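Local atomic coordinates of glycosyl hydrolases family 31 family protein (Aspergillus niger, PDB entry 6DRU), a protein that releases alpha-xylose from the non-reducing terminal glucose of xyloglucan oligosaccharides, acting as a family 31 glycoside hydrolase. Residues P179-N184 and M199-L204. Residues are numbered along the deposited sequence; the frame is centred on the assembly and turned at random.
Sequences PVFMSN and MEFGTL
Phe201 drives the edge of its ring onto the face of Phe181 in a T-shaped stack, with centroids 5.0 Å apart and planes turned 78° from each other. The touching edge is the CE1–CZ side: CE1 stands over the centre of the Phe181 ring, 3.7 Å above its plane, while CZ lies 3.8 Å from Phe181 CD2. The Phe181 side chain has CG between its backbone N and carbonyl carbon (chi1 73°), a torsion that presents the ring face to the incoming edge. Two residues earlier on each strand, Met199 lies against Pro179. Its sulfur sits 3.7 Å from Pro179 CA and 4.0 Å from Pro179 CB, and the bend at chi3 (-90°) folds the methyl back so that CE lies 3.9 Å from Pro179 N.

Strands 176-183 and 197-201 belong to different beta-sheets, and their meeting is face-to-face packing in the N-terminal beta-sandwich region usual in family 31 glycoside hydrolases. Backbone pairing goes elsewhere, for example from Phe181 to Phe189 and from Met199 to Ile167. Phe208 of strand 205-213 touches both Phe181 and Met199, extending the apolar layer.

Past Phe201 the packing across the two segments gives way. Asn184 and Thr203 are partly exposed and bond elsewhere, Asn184 OD1 to Gln148 N and Thr203 OG1 to Ser165 OG of the second subunit. No hydrogen bond or salt bridge spans the segments, so the link between them rests on buried apolar surface, van der Waals contact and the weak electrostatics of a ring edge on a ring face.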
loop_
_atom_site.group_PDB
_atom_site.type_symbol
_atom_site.label_atom_id
_atom_site.label_comp_id
_atom_site.label_asym_id
_atom_site.label_seq_id
_atom_site.Cartn_x
_atom_site.Cartn_y
_atom_site.Cartn_z
ATOM N N PRO A 179 23.648 -7.608 9.328
ATOM C CA PRO A 179 23.252 -8.974 9.717
ATOM C C PRO A 179 24.330 -10.013 9.415
ATOM O O PRO A 179 24.156 -10.919 8.595
ATOM C CB PRO A 179 21.975 -9.185 8.895
ATOM C CG PRO A 179 22.213 -8.397 7.654
ATOM C CD PRO A 179 23.008 -7.182 8.071
ATOM N N VAL A 180 25.466 -9.882 10.095
ATOM C CA VAL A 180 26.541 -10.869 10.068
ATOM C C VAL A 180 26.921 -11.133 11.518
ATOM O O VAL A 180 27.422 -10.233 12.203
ATOM C CB VAL A 180 27.758 -10.389 9.264
ATOM C CG1 VAL A 180 28.915 -11.364 9.422
ATOM C CG2 VAL A 180 27.396 -10.221 7.798
ATOM N N PHE A 181 26.679 -12.353 11.994
ATOM C CA PHE A 181 26.932 -12.663 13.392
ATOM C C PHE A 181 27.547 -14.046 13.533
ATOM O O PHE A 181 27.367 -14.916 12.676
ATOM C CB PHE A 181 25.648 -12.573 14.235
ATOM C CG PHE A 181 24.674 -13.698 14.002
ATOM C CD1 PHE A 181 24.704 -14.837 14.796
ATOM C CD2 PHE A 181 23.706 -13.604 13.018
ATOM C CE1 PHE A 181 23.803 -15.867 14.595
ATOM C CE2 PHE A 181 22.800 -14.629 12.816
ATOM C CZ PHE A 181 22.850 -15.763 13.605
ATOM N N MET A 182 28.281 -14.231 14.627
ATOM C CA MET A 182 28.797 -15.528 15.039
ATOM C C MET A 182 28.045 -15.998 16.276
ATOM O O MET A 182 27.675 -15.191 17.134
ATOM C CB MET A 182 30.294 -15.467 15.356
ATOM C CG MET A 182 31.183 -15.046 14.204
ATOM S SD MET A 182 32.924 -15.095 14.679
ATOM C CE MET A 182 32.908 -14.076 16.153
ATOM N N SER A 183 27.820 -17.303 16.360
ATOM C CA SER A 183 27.227 -17.924 17.532
ATOM C C SER A 183 28.263 -18.799 18.225
ATOM O O SER A 183 29.138 -19.383 17.578
ATOM C CB SER A 183 26.001 -18.759 17.157
ATOM O OG SER A 183 25.480 -19.437 18.286
ATOM N N ASN A 184 28.162 -18.883 19.552
ATOM C CA ASN A 184 29.074 -19.740 20.299
ATOM C C ASN A 184 28.801 -21.223 20.083
ATOM O O ASN A 184 29.603 -22.051 20.527
ATOM C CB ASN A 184 29.021 -19.402 21.791
ATOM C CG ASN A 184 27.630 -19.528 22.371
ATOM O OD1 ASN A 184 26.648 -19.654 21.640
ATOM N ND2 ASN A 184 27.537 -19.493 23.695
ATOM N N MET A 199 16.341 -7.489 13.123
ATOM C CA MET A 199 17.074 -8.632 13.651
ATOM C C MET A 199 16.507 -8.961 15.024
ATOM O O MET A 199 16.590 -8.139 15.942
ATOM C CB MET A 199 18.573 -8.335 13.746
ATOM C CG MET A 199 19.360 -8.632 12.483
ATOM S SD MET A 199 21.125 -8.288 12.674
ATOM C CE MET A 199 21.216 -6.571 12.177
ATOM N N GLU A 200 15.928 -10.151 15.165
ATOM C CA GLU A 200 15.370 -10.612 16.434
ATOM C C GLU A 200 16.221 -11.762 16.955
ATOM O O GLU A 200 16.168 -12.873 16.416
ATOM C CB GLU A 200 13.919 -11.058 16.276
ATOM C CG GLU A 200 12.955 -9.973 15.864
ATOM C CD GLU A 200 11.529 -10.481 15.790
ATOM O OE1 GLU A 200 11.303 -11.665 16.125
ATOM O OE2 GLU A 200 10.637 -9.704 15.394
ATOM N N PHE A 201 16.988 -11.504 18.009
ATOM C CA PHE A 201 17.766 -12.551 18.666
ATOM C C PHE A 201 17.075 -12.948 19.970
ATOM O O PHE A 201 17.552 -12.697 21.076
ATOM C CB PHE A 201 19.199 -12.084 18.892
ATOM C CG PHE A 201 19.972 -11.893 17.623
ATOM C CD1 PHE A 201 20.411 -12.986 16.895
ATOM C CD2 PHE A 201 20.250 -10.622 17.149
ATOM C CE1 PHE A 201 21.120 -12.816 15.720
ATOM C CE2 PHE A 201 20.959 -10.444 15.976
ATOM C CZ PHE A 201 21.396 -11.545 15.261
ATOM N N GLY A 202 15.917 -13.588 19.806
ATOM C CA GLY A 202 15.094 -13.961 20.934
ATOM C C GLY A 202 15.598 -15.192 21.661
ATOM O O GLY A 202 16.548 -15.859 21.248
ATOM N N THR A 203 14.930 -15.489 22.779
ATOM C CA THR A 203 15.332 -16.621 23.606
ATOM C C THR A 203 15.246 -17.932 22.837
ATOM O O THR A 203 16.158 -18.765 22.911
ATOM C CB THR A 203 14.464 -16.687 24.863
ATOM O OG1 THR A 203 14.478 -15.415 25.525
ATOM C CG2 THR A 203 14.982 -17.762 25.812
ATOM N N LEU A 204 14.162 -18.134 22.091
ATOM C CA LEU A 204 13.926 -19.397 21.409
ATOM C C LEU A 204 13.836 -19.276 19.895
ATOM O O LEU A 204 13.646 -20.297 19.222
ATOM C CB LEU A 204 12.646 -20.050 21.945
ATOM C CG LEU A 204 12.696 -20.372 23.437
ATOM C CD1 LEU A 204 11.365 -20.923 23.915
ATOM C CD2 LEU A 204 13.819 -21.359 23.713
#